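Local coordinates for protein chitooligosaccharide oxidase (Gibberella zeae, PDB 6Y0R) that oxidises the C1 hydroxyl of chitooligosaccharides to the corresponding lactones with a bicovalently bound FAD, passing the electrons to molecular oxygen to form hydrogen peroxide, at residues I233-I238 against M313-H318; N245-G250 against S356-V361. All coordinates share one frame; numbering follows the deposited sequence.

Contact 1 of 2, residues I233-I238 against M313-H318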
# COMPACT_ATOMS: atom_id res chain seq x y z
N ILE A 233 12.38 11.43 -16.52
CA ILE A 233 11.27 11.58 -15.55
C ILE A 233 11.80 12.58 -14.55
O ILE A 233 12.93 12.46 -14.11
CB ILE A 233 10.80 10.24 -14.94
CG1 ILE A 233 9.71 10.52 -13.91
CG2 ILE A 233 11.91 9.40 -14.34
CD1 ILE A 233 8.79 9.37 -13.67
N THR A 234 11.01 13.59 -14.26
CA THR A 234 11.44 14.74 -13.47
C THR A 234 10.77 14.69 -12.09
O THR A 234 9.56 14.89 -12.03
CB THR A 234 11.14 16.04 -14.22
OG1 THR A 234 11.77 15.98 -15.50
CG2 THR A 234 11.59 17.26 -13.46
N TYR A 235 11.56 14.63 -11.04
CA TYR A 235 11.02 14.79 -9.67
C TYR A 235 11.07 16.27 -9.37
O TYR A 235 11.90 17.01 -9.93
CB TYR A 235 11.73 13.93 -8.64
CG TYR A 235 13.19 14.19 -8.43
CD1 TYR A 235 13.61 15.21 -7.60
CD2 TYR A 235 14.12 13.30 -8.95
CE1 TYR A 235 14.96 15.37 -7.32
CE2 TYR A 235 15.47 13.47 -8.68
CZ TYR A 235 15.89 14.53 -7.89
OH TYR A 235 17.23 14.72 -7.60
N PHE A 236 10.15 16.72 -8.53
CA PHE A 236 10.06 18.16 -8.23
C PHE A 236 9.52 18.36 -6.83
O PHE A 236 8.91 17.49 -6.24
CB PHE A 236 9.21 18.89 -9.26
CG PHE A 236 7.76 18.49 -9.34
CD1 PHE A 236 7.35 17.46 -10.18
CD2 PHE A 236 6.81 19.13 -8.56
CE1 PHE A 236 6.02 17.09 -10.24
CE2 PHE A 236 5.47 18.75 -8.62
CZ PHE A 236 5.08 17.73 -9.47
N ASP A 237 9.81 19.56 -6.32
CA ASP A 237 9.39 20.01 -4.98
C ASP A 237 9.05 21.49 -5.06
O ASP A 237 9.70 22.23 -5.83
CB ASP A 237 10.48 19.71 -3.96
CG ASP A 237 10.72 18.22 -3.77
OD1 ASP A 237 9.92 17.57 -3.00
OD2 ASP A 237 11.61 17.68 -4.47
N ILE A 238 8.07 21.88 -4.27
CA ILE A 238 7.69 23.30 -4.09
C ILE A 238 7.62 23.57 -2.59
O ILE A 238 6.73 23.04 -1.91
CB ILE A 238 6.37 23.68 -4.77
CG1 ILE A 238 6.27 23.15 -6.20
CG2 ILE A 238 6.23 25.18 -4.75
CD1 ILE A 238 4.97 23.42 -6.87
N MET A 313 15.24 4.42 -12.93
CA MET A 313 15.97 3.82 -11.80
C MET A 313 16.53 4.94 -10.91
O MET A 313 16.56 4.77 -9.70
CB MET A 313 17.08 2.90 -12.33
CG MET A 313 17.63 2.00 -11.32
SD MET A 313 16.43 0.73 -10.80
CE MET A 313 16.50 1.07 -9.04
N GLY A 314 16.92 6.08 -11.49
CA GLY A 314 17.31 7.31 -10.76
C GLY A 314 16.18 7.86 -9.89
O GLY A 314 16.44 8.29 -8.75
N LEU A 315 14.97 7.81 -10.41
CA LEU A 315 13.76 8.28 -9.69
C LEU A 315 13.53 7.32 -8.52
O LEU A 315 13.30 7.81 -7.39
CB LEU A 315 12.62 8.33 -10.71
CG LEU A 315 11.31 9.02 -10.32
CD1 LEU A 315 10.57 8.24 -9.30
CD2 LEU A 315 11.49 10.46 -9.96
N VAL A 316 13.53 6.00 -8.74
CA VAL A 316 13.36 4.98 -7.67
C VAL A 316 14.42 5.20 -6.59
O VAL A 316 14.11 5.14 -5.39
CB VAL A 316 13.44 3.57 -8.25
CG1 VAL A 316 13.54 2.50 -7.17
CG2 VAL A 316 12.32 3.33 -9.23
N THR A 317 15.65 5.48 -6.99
CA THR A 317 16.75 5.62 -6.03
C THR A 317 16.49 6.91 -5.24
O THR A 317 16.74 6.92 -4.03
CB THR A 317 18.07 5.47 -6.80
OG1 THR A 317 18.18 6.50 -7.78
CG2 THR A 317 18.19 4.12 -7.44
N HIS A 318 16.09 7.99 -5.89
CA HIS A 318 15.91 9.30 -5.24
C HIS A 318 14.88 9.16 -4.12
O HIS A 318 15.12 9.63 -3.02
CB HIS A 318 15.48 10.35 -6.25
CG HIS A 318 15.00 11.60 -5.60
ND1 HIS A 318 15.87 12.45 -4.93
CD2 HIS A 318 13.76 12.16 -5.53
CE1 HIS A 318 15.18 13.49 -4.48
NE2 HIS A 318 13.89 13.35 -4.84
O HOH W 1 11.09 14.95 -4.91
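H318 and D237 share one water, which donates to D237 OD2 at 2.8 Å and lies 3.2 Å from H318 NE2. At the imidazole it sits at the edge of the ring and in its plane, so the bond uses the rim of the ring, leaving a face for Y235. The two ring planes differ by only 8° and their centroids are 3.5 Å apart, which defines a face-to-face stack. Within it, H318 CD2 lies over the centre of the phenol ring, while NE2 is displaced toward one side and comes to 3.3 Å from Y235 CD1. Y235 CB is directed at the helix, and with CG standing between the backbone N and the carbonyl carbon (chi1 62°) the phenol ring is laid flat against the imidazole.

Strand 233-239 belongs to the seven-stranded antiparallel sheet of this flavin oxidase, paired on one edge with strand 305-310. That neighbour leads into helix 312-320, which returns over the sheet with its axis 23° from the direction of strand 233-238. I233 and Y235 face this helix; the alternate residues T234 and F236 pack against helix 286-300 across the sheet.

Apolar contacts continue the interface from the stack toward the start of the strand. L315 brings CD2 to 3.7 Å from Y235 CB, meeting the phenol ring near its plane, at the edge. I233 meets the leucine at about a right angle, its CG2 branch 3.9 Å from L315 CB.

Contact 2 of 2, residues N245-G250 against S356-V361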
# COMPACT_ATOMS: atom_id res chain seq x y z
N ASN A 245 -4.07 31.76 7.23
CA ASN A 245 -4.72 32.65 6.24
C ASN A 245 -4.53 32.19 4.79
O ASN A 245 -5.37 32.56 3.95
CB ASN A 245 -4.21 34.09 6.30
CG ASN A 245 -4.58 34.77 7.60
OD1 ASN A 245 -5.74 34.77 8.00
ND2 ASN A 245 -3.60 35.33 8.28
N THR A 246 -3.42 31.52 4.45
CA THR A 246 -3.04 31.23 3.06
C THR A 246 -3.22 29.74 2.77
O THR A 246 -3.45 29.44 1.61
CB THR A 246 -1.61 31.67 2.77
OG1 THR A 246 -0.71 31.18 3.76
CG2 THR A 246 -1.50 33.19 2.76
N ALA A 247 -3.14 28.88 3.78
CA ALA A 247 -3.17 27.42 3.52
C ALA A 247 -4.51 26.96 2.95
O ALA A 247 -4.52 26.11 2.06
CB ALA A 247 -2.79 26.60 4.73
N PRO A 248 -5.69 27.38 3.46
CA PRO A 248 -6.93 26.85 2.89
C PRO A 248 -7.07 27.07 1.38
O PRO A 248 -7.37 26.17 0.67
CB PRO A 248 -8.03 27.56 3.69
CG PRO A 248 -7.34 27.90 5.00
CD PRO A 248 -5.92 28.27 4.62
N GLN A 249 -6.81 28.27 0.89
CA GLN A 249 -6.95 28.54 -0.55
C GLN A 249 -5.82 27.87 -1.31
O GLN A 249 -6.10 27.42 -2.40
CB GLN A 249 -6.91 30.03 -0.88
CG GLN A 249 -7.20 30.30 -2.34
CD GLN A 249 -8.66 30.16 -2.68
OE1 GLN A 249 -9.52 30.73 -2.01
NE2 GLN A 249 -8.94 29.38 -3.70
N GLY A 250 -4.62 27.76 -0.72
CA GLY A 250 -3.50 27.03 -1.34
C GLY A 250 -3.87 25.55 -1.52
O GLY A 250 -3.68 25.00 -2.63
N SER A 356 -11.56 24.03 7.84
CA SER A 356 -11.71 23.20 9.06
C SER A 356 -10.43 22.43 9.32
O SER A 356 -9.92 22.39 10.43
CB SER A 356 -12.86 22.23 8.98
OG SER A 356 -14.05 22.94 8.73
N PHE A 357 -9.92 21.79 8.26
CA PHE A 357 -8.66 21.03 8.30
C PHE A 357 -7.50 21.91 8.76
O PHE A 357 -6.75 21.57 9.68
CB PHE A 357 -8.45 20.41 6.92
CG PHE A 357 -7.14 19.71 6.74
CD1 PHE A 357 -6.80 18.62 7.51
CD2 PHE A 357 -6.27 20.10 5.73
CE1 PHE A 357 -5.59 17.98 7.33
CE2 PHE A 357 -5.07 19.45 5.55
CZ PHE A 357 -4.72 18.40 6.36
N VAL A 358 -7.29 23.04 8.08
CA VAL A 358 -6.17 23.97 8.38
C VAL A 358 -6.33 24.51 9.83
O VAL A 358 -5.33 24.62 10.52
CB VAL A 358 -6.13 25.10 7.34
CG1 VAL A 358 -5.22 26.21 7.81
CG2 VAL A 358 -5.72 24.60 5.96
N ASN A 359 -7.57 24.81 10.25
CA ASN A 359 -7.87 25.24 11.65
C ASN A 359 -7.36 24.19 12.65
O ASN A 359 -6.66 24.56 13.62
CB ASN A 359 -9.36 25.57 11.79
CG ASN A 359 -9.72 26.87 11.08
OD1 ASN A 359 -8.86 27.57 10.53
ND2 ASN A 359 -11.00 27.21 11.11
N PHE A 360 -7.61 22.90 12.41
CA PHE A 360 -7.14 21.80 13.28
C PHE A 360 -5.61 21.76 13.23
O PHE A 360 -4.93 21.69 14.27
CB PHE A 360 -7.75 20.46 12.88
CG PHE A 360 -7.38 19.34 13.82
CD1 PHE A 360 -6.13 18.73 13.74
CD2 PHE A 360 -8.24 18.96 14.83
CE1 PHE A 360 -5.77 17.73 14.63
CE2 PHE A 360 -7.89 17.95 15.71
CZ PHE A 360 -6.65 17.37 15.63
N VAL A 361 -5.04 21.82 12.02
CA VAL A 361 -3.56 21.73 11.86
C VAL A 361 -2.90 22.92 12.58
O VAL A 361 -1.85 22.70 13.19
CB VAL A 361 -3.19 21.72 10.37
CG1 VAL A 361 -1.72 21.99 10.15
CG2 VAL A 361 -3.61 20.39 9.75
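V358 carries most of this helix-to-helix contact, in which the first turn of helix 247-260 meets the middle of helix 351-367. Both helices lie on the seven-stranded antiparallel sheet, as the contacts of A247 and V358 with Y276 of strand 275-283 demonstrate. The backbones approach closely, the CA atoms of P248 and V358 being 6.2 Å apart. No hydrogen bond crosses between the segments, and the contact is made by three buried apolar residues.

V358 CB points toward the opposing helix start, and with CG1 anti to the backbone N (chi1 166°) both methyls straddle the A247-P248 step, each touching both residues. The methyl of A247, its CB, lies 3.8 Å from V358 CG2 and 3.9 Å from V358 CG1. CG2 also comes to 3.7 Å from P248 N, a van der Waals contact of a methyl with the imide nitrogen. In the first turn of a helix the backbone N-H groups have no acceptor within the helix, so the N-H that proline lacks costs nothing at P248; the bond from G250 N to T246 O, 3.1 Å long, marks this first turn.

At the margin, N359 OD1 bonds to Q244 NE2 just ahead of the 245-250 segment, a polar tie beside the apolar patch. L251, one turn along helix 247-260, packs on V358 as well. The pyrrolidine and the valine side chain cross at about a right angle, with P248 CG 3.8 Å from V358 CG2 and P248 CD 3.9 Å from V358 CG1.

Overall arrangement
The segments alternate along the chain: 233-238 and 245-250 come first, then their partners 313-318 and 356-361. The centres of contacts 1 and 2 are 28 Å apart, their nearest atoms about 10 Å apart without touching. Both are built on one seven-stranded antiparallel sheet: contact 1 uses its strand 233-239, contact 2 helices that pack on it, and strand 233-239 leads to helix 247-260. Side-chain alternation places them on opposite faces: Y235 points to helix 312-320, whereas F236 meets V278, two residues from Y276, which A247 and V358 touch. Contact 1 lies on the flavin side, the L315 side chain being about 10 Å from FAD; contact 2 joins helices of the outer layer.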